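Long-range contacts in beta-galactosidase/beta-glucuronidase (Faecalibacterium prausnitzii L2-6, PDB 6MVF), which binds flavin mononucleotide and, as a member of glycoside hydrolase family 2, probably cleaves beta-linked glucuronides or galactosides: residues 76-81 with 129-134; 207-212 with 260-265; 572-577 with 620-625; 602-607 with 641-646. One frame throughout, in Å; residues are numbered along the deposited sequence.

How the contacts relate
Following the chain from its N terminus, contact 1 joins neighbouring antiparallel strands of the sugar-binding domain and closes a loop of 47 residues rich in strand. Contact 2 does the same, with a loop equally long, in the next domain; the two follow in series, their centres about 29 Å apart. From the last helix of the TIM-barrel region onward, contacts 3 and 4 cross: their segments alternate, their centres lie about 9 Å apart, and they share a border where Ala-621 N probably bonds Asp-605 O. Contact 3 ties helix 566-575 to the C-terminal strands, while contact 4 links two connections within them. Both centres lie about 59 to 63 Å from those of contacts 1 and 2.

Contact 1: 76-81 with 129-134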
# COMPACT_ATOMS: atom_id res chain seq x y z
N THR A 76 -0.62 19.82 -23.61
CA THR A 76 0.79 20.20 -23.69
C THR A 76 1.66 19.14 -23.04
O THR A 76 1.22 18.42 -22.14
CB THR A 76 0.98 21.57 -23.04
OG1 THR A 76 0.34 22.54 -23.88
CG2 THR A 76 2.46 21.94 -22.89
N PHE A 77 2.89 18.98 -23.54
CA PHE A 77 3.83 18.02 -22.94
C PHE A 77 5.25 18.54 -23.09
O PHE A 77 5.56 19.32 -24.00
CB PHE A 77 3.68 16.61 -23.54
CG PHE A 77 4.11 16.47 -24.98
CD1 PHE A 77 3.24 16.73 -26.03
CD2 PHE A 77 5.38 16.02 -25.30
CE1 PHE A 77 3.64 16.57 -27.35
CE2 PHE A 77 5.78 15.86 -26.64
CZ PHE A 77 4.90 16.13 -27.65
N LYS A 78 6.11 18.11 -22.17
CA LYS A 78 7.53 18.45 -22.24
C LYS A 78 8.24 17.37 -23.02
O LYS A 78 7.91 16.19 -22.92
CB LYS A 78 8.15 18.58 -20.85
CG LYS A 78 7.50 19.66 -20.00
CD LYS A 78 8.53 20.62 -19.42
CE LYS A 78 8.03 22.07 -19.40
NZ LYS A 78 6.67 22.18 -18.79
N LYS A 79 9.21 17.78 -23.83
CA LYS A 79 9.96 16.84 -24.63
C LYS A 79 10.82 15.99 -23.70
O LYS A 79 11.59 16.55 -22.91
CB LYS A 79 10.82 17.60 -25.65
CG LYS A 79 11.71 16.75 -26.54
CD LYS A 79 12.94 17.56 -26.95
CE LYS A 79 13.99 16.73 -27.67
NZ LYS A 79 13.58 16.33 -29.06
N PRO A 80 10.69 14.67 -23.71
CA PRO A 80 11.58 13.84 -22.88
C PRO A 80 13.01 13.89 -23.39
O PRO A 80 13.27 14.07 -24.59
CB PRO A 80 11.00 12.43 -23.00
CG PRO A 80 10.09 12.47 -24.19
CD PRO A 80 9.61 13.88 -24.33
N VAL A 81 13.94 13.72 -22.46
CA VAL A 81 15.37 13.90 -22.68
C VAL A 81 16.10 12.59 -22.37
O VAL A 81 15.87 11.99 -21.32
CB VAL A 81 15.92 15.04 -21.81
CG1 VAL A 81 17.43 14.90 -21.64
CG2 VAL A 81 15.56 16.38 -22.42
N ASP A 129 12.43 21.54 -27.52
CA ASP A 129 12.63 21.54 -26.08
C ASP A 129 11.52 22.33 -25.39
O ASP A 129 10.88 23.21 -25.97
CB ASP A 129 14.00 22.13 -25.73
CG ASP A 129 15.11 21.52 -26.56
OD1 ASP A 129 14.77 20.87 -27.59
OD2 ASP A 129 16.30 21.67 -26.19
N GLY A 130 11.30 22.00 -24.12
CA GLY A 130 10.23 22.63 -23.37
C GLY A 130 8.87 22.15 -23.85
O GLY A 130 8.70 21.04 -24.34
N ASP A 131 7.89 23.04 -23.71
CA ASP A 131 6.52 22.67 -24.01
C ASP A 131 6.35 22.37 -25.49
O ASP A 131 6.97 23.00 -26.35
CB ASP A 131 5.58 23.80 -23.58
CG ASP A 131 5.42 23.89 -22.07
OD1 ASP A 131 5.92 22.99 -21.37
OD2 ASP A 131 4.78 24.86 -21.59
N ASN A 132 5.53 21.36 -25.78
CA ASN A 132 5.05 21.05 -27.12
C ASN A 132 3.53 20.93 -27.05
O ASN A 132 2.96 20.82 -25.96
CB ASN A 132 5.68 19.74 -27.67
CG ASN A 132 7.18 19.84 -27.83
OD1 ASN A 132 7.70 19.86 -28.96
ND2 ASN A 132 7.90 19.90 -26.72
N GLU A 133 2.87 20.97 -28.20
CA GLU A 133 1.43 20.76 -28.26
C GLU A 133 1.09 19.47 -29.00
O GLU A 133 1.60 19.21 -30.10
CB GLU A 133 0.72 21.95 -28.91
CG GLU A 133 0.07 22.90 -27.89
CD GLU A 133 -1.31 22.42 -27.39
OE1 GLU A 133 -2.11 21.88 -28.20
OE2 GLU A 133 -1.60 22.59 -26.17
N LEU A 134 0.24 18.66 -28.39
CA LEU A 134 -0.23 17.39 -28.94
C LEU A 134 -1.71 17.51 -29.26
O LEU A 134 -2.52 17.87 -28.39
CB LEU A 134 0.02 16.25 -27.94
CG LEU A 134 -0.47 14.83 -28.22
CD1 LEU A 134 0.11 14.35 -29.51
CD2 LEU A 134 -0.08 13.89 -27.07
O HOH W 1 12.47 19.38 -23.20
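Phe-77 and Asn-132 form the hydrogen-bonded pair of an antiparallel ladder between strands 70-78 and 131-139, central neighbours in the larger sheet of the family 2 sugar-binding domain, a beta-sandwich. Phe-77 N donates to Asn-132 O and Asn-132 N returns a bond of 2.7 Å to Phe-77 O. Their side chains share the inner face, where Asn-132 CB lies over the phenyl ring, 3.9 Å from its centroid in a CH-pi contact, and Leu-134 CB adds an oblique apolar touch. Leu-30, Ile-123 and Leu-165 also pack on the ring, as suits a large apolar residue between two sheets. The amide of Asn-132 turns instead to Arg-128 O and Asn-105.

Lys-78 takes the other, outer face. Its CB stands clear of Asp-131; from CG outward the chain runs beside that residue, pointing the same way. CG passes 3.9 Å from Asp-131 OD1; bends at chi2 and chi3 place CD and CE along this oxygen, and a last bend at chi4 sets NZ on it in a salt bridge of 2.8 Å, using the syn lone pair. A long flexible lysine suits this exposed position. On the same face Thr-76 OG1 donates to Glu-133 OE2 from its anti side.

Beyond the ladder Gly-130, with a positive phi of 71° that a residue lacking CB adopts easily, turns the chain, and its O receives a weak bond from Lys-79 N. A water finishes the seam: it donates to Lys-79 O and accepts from Gly-130 N, 3.0 Å from the latter.

Contact 2: 207-212 with 260-265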
# COMPACT_ATOMS: atom_id res chain seq x y z
N ASP A 207 23.12 -3.09 -34.91
CA ASP A 207 24.53 -2.80 -35.17
C ASP A 207 25.37 -3.86 -34.46
O ASP A 207 24.92 -4.46 -33.48
CB ASP A 207 24.83 -1.37 -34.70
CG ASP A 207 26.28 -1.15 -34.33
OD1 ASP A 207 27.14 -1.11 -35.25
OD2 ASP A 207 26.56 -1.00 -33.11
N ASP A 208 26.59 -4.14 -34.94
CA ASP A 208 27.38 -5.23 -34.38
C ASP A 208 27.72 -5.05 -32.90
O ASP A 208 28.00 -6.04 -32.21
CB ASP A 208 28.66 -5.42 -35.19
CG ASP A 208 28.40 -6.05 -36.56
OD1 ASP A 208 27.31 -6.64 -36.75
OD2 ASP A 208 29.28 -5.96 -37.44
N SER A 209 27.69 -3.82 -32.38
CA SER A 209 27.97 -3.59 -30.97
C SER A 209 26.78 -3.89 -30.06
O SER A 209 26.94 -3.86 -28.83
CB SER A 209 28.44 -2.15 -30.74
OG SER A 209 27.41 -1.20 -30.97
N PHE A 210 25.60 -4.17 -30.62
CA PHE A 210 24.42 -4.48 -29.83
C PHE A 210 24.12 -5.98 -29.86
O PHE A 210 24.18 -6.61 -30.92
CB PHE A 210 23.22 -3.69 -30.33
CG PHE A 210 23.30 -2.21 -30.04
CD1 PHE A 210 23.13 -1.74 -28.73
CD2 PHE A 210 23.53 -1.30 -31.06
CE1 PHE A 210 23.20 -0.38 -28.45
CE2 PHE A 210 23.60 0.06 -30.79
CZ PHE A 210 23.43 0.53 -29.48
N THR A 211 23.82 -6.55 -28.70
CA THR A 211 23.29 -7.90 -28.60
C THR A 211 21.89 -7.87 -27.98
O THR A 211 21.46 -6.87 -27.40
CB THR A 211 24.20 -8.81 -27.76
OG1 THR A 211 24.50 -8.16 -26.52
CG2 THR A 211 25.48 -9.17 -28.48
N VAL A 212 21.18 -8.98 -28.09
CA VAL A 212 19.92 -9.18 -27.39
C VAL A 212 20.11 -10.34 -26.40
O VAL A 212 20.38 -11.47 -26.81
CB VAL A 212 18.76 -9.45 -28.36
CG1 VAL A 212 17.49 -9.80 -27.59
CG2 VAL A 212 18.52 -8.23 -29.26
N LEU A 260 18.35 -5.18 -25.03
CA LEU A 260 19.30 -4.69 -26.01
C LEU A 260 20.52 -4.10 -25.29
O LEU A 260 20.42 -3.09 -24.58
CB LEU A 260 18.63 -3.66 -26.91
CG LEU A 260 19.44 -3.19 -28.13
CD1 LEU A 260 19.75 -4.34 -29.11
CD2 LEU A 260 18.71 -2.06 -28.82
N GLN A 261 21.69 -4.71 -25.50
CA GLN A 261 22.87 -4.53 -24.67
C GLN A 261 24.03 -3.99 -25.49
O GLN A 261 24.31 -4.49 -26.58
CB GLN A 261 23.28 -5.88 -24.04
CG GLN A 261 24.46 -5.85 -23.05
CD GLN A 261 24.05 -5.39 -21.64
OE1 GLN A 261 22.87 -5.21 -21.32
NE2 GLN A 261 25.05 -5.20 -20.79
N ARG A 262 24.73 -2.99 -24.96
CA ARG A 262 26.03 -2.61 -25.51
C ARG A 262 27.06 -2.57 -24.38
O ARG A 262 26.85 -1.89 -23.38
CB ARG A 262 25.98 -1.25 -26.21
CG ARG A 262 27.30 -0.93 -26.88
CD ARG A 262 27.52 0.53 -26.99
NE ARG A 262 27.06 1.02 -28.28
CZ ARG A 262 26.87 2.30 -28.54
NH1 ARG A 262 27.09 3.21 -27.59
NH2 ARG A 262 26.45 2.68 -29.75
N ASN A 263 28.16 -3.30 -24.55
CA ASN A 263 29.18 -3.39 -23.51
C ASN A 263 28.55 -3.84 -22.19
O ASN A 263 27.94 -4.91 -22.14
CB ASN A 263 29.91 -2.06 -23.35
CG ASN A 263 30.71 -1.67 -24.59
OD1 ASN A 263 30.40 -0.69 -25.24
ND2 ASN A 263 31.74 -2.43 -24.90
N ASN A 264 28.67 -3.03 -21.13
CA ASN A 264 28.07 -3.34 -19.83
C ASN A 264 26.84 -2.47 -19.54
O ASN A 264 26.57 -2.11 -18.39
CB ASN A 264 29.09 -3.19 -18.71
CG ASN A 264 30.21 -4.20 -18.81
OD1 ASN A 264 30.21 -5.06 -19.70
ND2 ASN A 264 31.19 -4.09 -17.92
N GLU A 265 26.07 -2.16 -20.58
CA GLU A 265 24.98 -1.19 -20.52
C GLU A 265 23.78 -1.75 -21.26
O GLU A 265 23.90 -2.19 -22.41
CB GLU A 265 25.43 0.13 -21.17
CG GLU A 265 25.15 1.40 -20.42
CD GLU A 265 25.98 2.57 -20.97
OE1 GLU A 265 27.22 2.59 -20.77
OE2 GLU A 265 25.40 3.48 -21.62
O HOH W 2 26.56 -6.06 -26.97
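Phe-210, Leu-260 and Arg-262 bury the most surface where strands 211-217 and 254-262 meet, in the domain that in family 2 enzymes has an immunoglobulin-like beta-sandwich fold. The ring of Phe-210 meets the arginine obliquely: CE1 is 3.7 Å from Arg-262 CB and CZ equally near Arg-262 NH2, with ring and guanidinium planes 28° apart. With CG anti to the backbone N (chi1 -175°) and a bend at chi3, Arg-262 spreads its chain along the ring, and Ser-209 OG sits at the guanidinium edge, 3.5 Å from NE. Towards the core, Leu-260 CD1 touches Phe-210 CB at 3.7 Å and also approaches Val-212 CG2. Its branched apolar end suits this place, where Val-203 and Phe-173 also pack on it.

Replacing Phe-210 by an alanine would probably leave the Arg-262 chain freer to turn and Phe-267, which meets the ring edge-to-face, without its mate.

The backbones are joined by a hydrogen-bonded pair: Thr-211 N donates to Gln-261 O at 3.0 Å, and Gln-261 N returns the bond to Thr-211 O. A water donates to both Ser-209 O and Gln-261 O and also bonds Thr-211 OG1, bridging the segments where the ladder ends. Past it, the type II' turn 262-265 carries Asn-264 and Glu-265 to a second subunit, where Glu-265 forms a salt bridge with Arg-551 of that chain.

The chemistry is therefore graded, from apolar around Leu-260 to polar at Arg-262, whose NH2 is 5.0 Å from Asp-207 OD2, too far for a salt bridge though the opposite charge probably helps offset it.

Contact 3: 572-577 with 620-625; sequences QAYWAK and TAHRVF
Tyr-574 lies flat against the aliphatic stem of Arg-623. Arg-623 CG stands over the centre of the ring, 3.7 Å from its centroid and 9° off the normal, in a CH-pi contact, and CB sits over the same face nearer CE1. The imidazole of His-622 covers CG from another direction, so this methylene fills the corner between two rings whose planes are 89° apart. The bend at chi2 (-60°) then sends the arginine past Tyr-574, its guanidinium nearly perpendicular to the phenol and the carbonyl O of Ala-573 over one guanidinium face. The small side chain of Ala-573 suits this close pass. No direct hydrogen bond joins the segments; instead a water donates to Tyr-574 O and accepts from Arg-623 NE at 2.7 Å, lying in plane at the guanidinium edge. A tyrosine serves here by giving a broad face to the arginine and a hydroxyl to Gln-519, while His-622 NE2 bonds Glu-522.

Both these partners belong to helix 507-522, which together with helix 566-575 receives the turn between strands 614-620 and 624-629, joining the TIM barrel's helices to the C-terminal beta domain.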
# COMPACT_ATOMS: atom_id res chain seq x y z
N GLN A 572 -23.62 -20.76 -12.25
CA GLN A 572 -22.74 -20.99 -11.12
C GLN A 572 -22.93 -22.39 -10.56
O GLN A 572 -21.95 -23.11 -10.32
CB GLN A 572 -22.95 -19.95 -10.02
CG GLN A 572 -21.79 -19.95 -9.05
CD GLN A 572 -21.89 -18.86 -8.01
OE1 GLN A 572 -22.92 -18.71 -7.34
NE2 GLN A 572 -20.81 -18.07 -7.86
N ALA A 573 -24.18 -22.81 -10.38
CA ALA A 573 -24.43 -24.19 -9.94
C ALA A 573 -23.95 -25.22 -10.96
O ALA A 573 -23.48 -26.30 -10.58
CB ALA A 573 -25.92 -24.38 -9.61
N TYR A 574 -24.01 -24.92 -12.27
CA TYR A 574 -23.61 -25.90 -13.26
C TYR A 574 -22.11 -25.94 -13.49
O TYR A 574 -21.60 -26.97 -13.95
CB TYR A 574 -24.31 -25.63 -14.60
CG TYR A 574 -25.61 -26.40 -14.80
CD1 TYR A 574 -26.84 -25.89 -14.35
CD2 TYR A 574 -25.61 -27.62 -15.47
CE1 TYR A 574 -28.03 -26.59 -14.54
CE2 TYR A 574 -26.78 -28.33 -15.65
CZ TYR A 574 -27.98 -27.81 -15.20
OH TYR A 574 -29.14 -28.54 -15.40
N TRP A 575 -21.39 -24.87 -13.17
CA TRP A 575 -19.98 -24.71 -13.50
C TRP A 575 -19.06 -24.61 -12.29
O TRP A 575 -17.97 -25.20 -12.32
CB TRP A 575 -19.77 -23.45 -14.35
CG TRP A 575 -20.44 -23.46 -15.69
CD1 TRP A 575 -21.00 -24.53 -16.34
CD2 TRP A 575 -20.63 -22.33 -16.54
NE1 TRP A 575 -21.52 -24.13 -17.55
CE2 TRP A 575 -21.30 -22.78 -17.70
CE3 TRP A 575 -20.31 -20.97 -16.44
CZ2 TRP A 575 -21.63 -21.94 -18.74
CZ3 TRP A 575 -20.65 -20.14 -17.46
CH2 TRP A 575 -21.31 -20.63 -18.60
N ALA A 576 -19.44 -23.86 -11.26
CA ALA A 576 -18.51 -23.55 -10.17
C ALA A 576 -18.31 -24.76 -9.29
O ALA A 576 -19.19 -25.63 -9.16
CB ALA A 576 -19.01 -22.37 -9.32
N LYS A 577 -17.14 -24.83 -8.67
CA LYS A 577 -16.84 -25.92 -7.75
C LYS A 577 -17.03 -25.54 -6.29
O LYS A 577 -17.37 -26.42 -5.49
CB LYS A 577 -15.41 -26.43 -7.99
CG LYS A 577 -15.23 -27.11 -9.36
CD LYS A 577 -16.41 -28.02 -9.71
CE LYS A 577 -16.40 -28.44 -11.18
NZ LYS A 577 -15.46 -29.57 -11.48
N THR A 620 -33.60 -34.43 -3.86
CA THR A 620 -32.31 -34.77 -4.45
C THR A 620 -32.47 -34.62 -5.96
O THR A 620 -33.36 -35.23 -6.55
CB THR A 620 -31.86 -36.19 -4.08
OG1 THR A 620 -31.73 -36.28 -2.65
CG2 THR A 620 -30.51 -36.53 -4.74
N ALA A 621 -31.62 -33.80 -6.56
CA ALA A 621 -31.79 -33.43 -7.95
C ALA A 621 -30.46 -32.93 -8.47
O ALA A 621 -29.51 -32.71 -7.72
CB ALA A 621 -32.87 -32.35 -8.11
N HIS A 622 -30.39 -32.73 -9.78
CA HIS A 622 -29.20 -32.21 -10.42
C HIS A 622 -29.38 -30.72 -10.71
O HIS A 622 -29.98 -30.35 -11.72
CB HIS A 622 -28.91 -33.01 -11.68
CG HIS A 622 -27.66 -32.59 -12.39
ND1 HIS A 622 -26.40 -32.81 -11.88
CD2 HIS A 622 -27.48 -31.97 -13.57
CE1 HIS A 622 -25.50 -32.35 -12.72
NE2 HIS A 622 -26.13 -31.82 -13.75
N ARG A 623 -28.85 -29.87 -9.82
CA ARG A 623 -28.68 -28.42 -10.02
C ARG A 623 -29.94 -27.58 -9.78
O ARG A 623 -29.87 -26.58 -9.06
CB ARG A 623 -28.14 -28.11 -11.42
CG ARG A 623 -26.88 -28.89 -11.80
CD ARG A 623 -25.74 -28.59 -10.86
NE ARG A 623 -24.55 -29.34 -11.21
CZ ARG A 623 -23.87 -30.12 -10.37
NH1 ARG A 623 -24.27 -30.25 -9.11
NH2 ARG A 623 -22.80 -30.76 -10.78
N VAL A 624 -31.07 -27.96 -10.36
CA VAL A 624 -32.32 -27.21 -10.25
C VAL A 624 -33.28 -27.96 -9.34
O VAL A 624 -33.51 -29.16 -9.53
CB VAL A 624 -32.94 -26.96 -11.63
CG1 VAL A 624 -34.22 -26.18 -11.50
CG2 VAL A 624 -31.94 -26.22 -12.52
N PHE A 625 -33.83 -27.26 -8.35
CA PHE A 625 -34.77 -27.80 -7.37
C PHE A 625 -36.00 -26.91 -7.35
O PHE A 625 -35.88 -25.69 -7.26
CB PHE A 625 -34.14 -27.82 -5.97
CG PHE A 625 -32.82 -28.54 -5.89
CD1 PHE A 625 -31.67 -27.93 -6.33
CD2 PHE A 625 -32.74 -29.82 -5.35
CE1 PHE A 625 -30.46 -28.60 -6.25
CE2 PHE A 625 -31.54 -30.48 -5.27
CZ PHE A 625 -30.39 -29.88 -5.72
O HOH W 3 -23.06 -29.38 -13.42

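Contact 4: 602-607 with 641-646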
# COMPACT_ATOMS: atom_id res chain seq x y z
N SER A 602 -28.27 -25.13 -6.94
CA SER A 602 -27.18 -25.56 -6.08
C SER A 602 -26.27 -26.52 -6.84
O SER A 602 -26.73 -27.29 -7.68
CB SER A 602 -27.71 -26.23 -4.81
OG SER A 602 -26.62 -26.54 -3.97
N ASN A 603 -24.97 -26.46 -6.53
CA ASN A 603 -24.07 -27.50 -6.98
C ASN A 603 -23.96 -28.64 -5.97
O ASN A 603 -23.19 -29.58 -6.19
CB ASN A 603 -22.68 -26.93 -7.35
CG ASN A 603 -22.05 -26.13 -6.25
OD1 ASN A 603 -22.42 -26.24 -5.07
ND2 ASN A 603 -21.06 -25.34 -6.62
N GLN A 604 -24.72 -28.59 -4.89
CA GLN A 604 -25.00 -29.77 -4.09
C GLN A 604 -26.17 -30.51 -4.70
O GLN A 604 -26.92 -29.97 -5.52
CB GLN A 604 -25.32 -29.37 -2.66
CG GLN A 604 -24.42 -28.30 -2.12
CD GLN A 604 -22.99 -28.78 -1.92
OE1 GLN A 604 -22.59 -29.12 -0.81
NE2 GLN A 604 -22.20 -28.77 -2.98
N ASP A 605 -26.34 -31.76 -4.30
CA ASP A 605 -27.41 -32.56 -4.89
C ASP A 605 -28.62 -32.72 -3.99
O ASP A 605 -29.64 -33.25 -4.44
CB ASP A 605 -26.87 -33.94 -5.29
CG ASP A 605 -25.77 -33.85 -6.32
OD1 ASP A 605 -25.90 -33.01 -7.25
OD2 ASP A 605 -24.78 -34.62 -6.18
N THR A 606 -28.56 -32.26 -2.75
CA THR A 606 -29.70 -32.38 -1.85
C THR A 606 -29.94 -31.05 -1.19
O THR A 606 -29.01 -30.45 -0.63
CB THR A 606 -29.48 -33.48 -0.81
OG1 THR A 606 -29.31 -34.73 -1.49
CG2 THR A 606 -30.70 -33.56 0.11
N VAL A 607 -31.18 -30.58 -1.28
CA VAL A 607 -31.61 -29.29 -0.75
C VAL A 607 -32.83 -29.55 0.12
O VAL A 607 -33.74 -30.28 -0.29
CB VAL A 607 -31.94 -28.29 -1.88
CG1 VAL A 607 -32.74 -27.07 -1.35
CG2 VAL A 607 -30.66 -27.84 -2.60
N VAL A 641 -31.21 -25.21 2.76
CA VAL A 641 -30.06 -25.84 3.38
C VAL A 641 -29.54 -26.89 2.41
O VAL A 641 -30.18 -27.92 2.18
CB VAL A 641 -30.41 -26.47 4.73
CG1 VAL A 641 -29.20 -27.19 5.30
CG2 VAL A 641 -30.89 -25.41 5.70
N ALA A 642 -28.38 -26.62 1.81
CA ALA A 642 -27.72 -27.64 1.02
C ALA A 642 -26.84 -28.42 1.98
O ALA A 642 -27.32 -28.84 3.03
CB ALA A 642 -26.94 -27.02 -0.14
N ASP A 643 -25.56 -28.60 1.68
CA ASP A 643 -24.77 -29.40 2.61
C ASP A 643 -24.09 -28.49 3.62
O ASP A 643 -24.55 -28.39 4.76
CB ASP A 643 -23.75 -30.26 1.85
CG ASP A 643 -22.93 -31.15 2.78
OD1 ASP A 643 -21.84 -31.61 2.36
OD2 ASP A 643 -23.38 -31.37 3.93
N THR A 644 -23.02 -27.82 3.22
CA THR A 644 -22.32 -26.90 4.11
C THR A 644 -22.71 -25.44 3.88
O THR A 644 -22.10 -24.55 4.47
CB THR A 644 -20.81 -27.04 3.93
OG1 THR A 644 -20.48 -26.97 2.53
CG2 THR A 644 -20.33 -28.37 4.52
N VAL A 645 -23.68 -25.18 3.01
CA VAL A 645 -24.05 -23.81 2.66
C VAL A 645 -25.54 -23.66 2.87
O VAL A 645 -26.30 -24.63 2.80
CB VAL A 645 -23.65 -23.46 1.21
CG1 VAL A 645 -22.17 -23.29 1.13
CG2 VAL A 645 -24.10 -24.56 0.25
N LYS A 646 -25.96 -22.43 3.14
CA LYS A 646 -27.36 -22.11 3.35
C LYS A 646 -27.68 -20.82 2.62
O LYS A 646 -26.80 -20.01 2.32
CB LYS A 646 -27.69 -21.98 4.84
CG LYS A 646 -27.51 -23.27 5.60
CD LYS A 646 -27.74 -23.10 7.09
CE LYS A 646 -27.52 -24.44 7.78
NZ LYS A 646 -27.32 -24.33 9.23
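An ST turn at Ser-602 and the tight connection after strand 635-641 meet through Gln-604 and Ala-642, at one end of the C-terminal beta domain. Ser-602 OG accepts from Gln-604 N at 2.9 Å and also hydrogen-bonds Met-580 O; within 641-646, Ala-642 N bonds Val-645 O, so each turn is held by its own bond. No hydrogen bond passes between them.

Gln-604 carries most of the meeting. Its CG, anti to the carbonyl carbon (chi1 -43°), rests 3.5 Å from Ala-642 CB, and CB stands only slightly farther from the same methyl. A bend at chi2 carries the amide across Asp-643 at about a right angle, OE1 3.1 Å from Asp-643 CB rather than at the carboxylate; the amide and carboxylate planes are 16° apart. At the other end of the amide, NE2 gives a weak bond of 3.3 Å to Asn-603 OD1. The small methyl of Ala-642 suits a spot flanked by the glutamine chain and by Ser-602 OG, 3.9 Å away. With an alanine in place of Gln-604, the methyl of Ala-642 would probably face a gap and Asn-603 OD1 would lose its weak donor.

Where strand 606-611 begins, the backbones draw near: Ala-642 CA points its hydrogen at Thr-606 O, and Val-607 CA does the same to Val-641 O, both at 3.5 Å.

Pro-579 packs on Gln-604, Thr-644 and Val-645, and Val-581 of strand 581-583 reaches Ser-602, Ala-642 and Val-645. The contact thus lies between strand 596-602 of one sheet and strands 606-611 and 635-641, adjacent in the other.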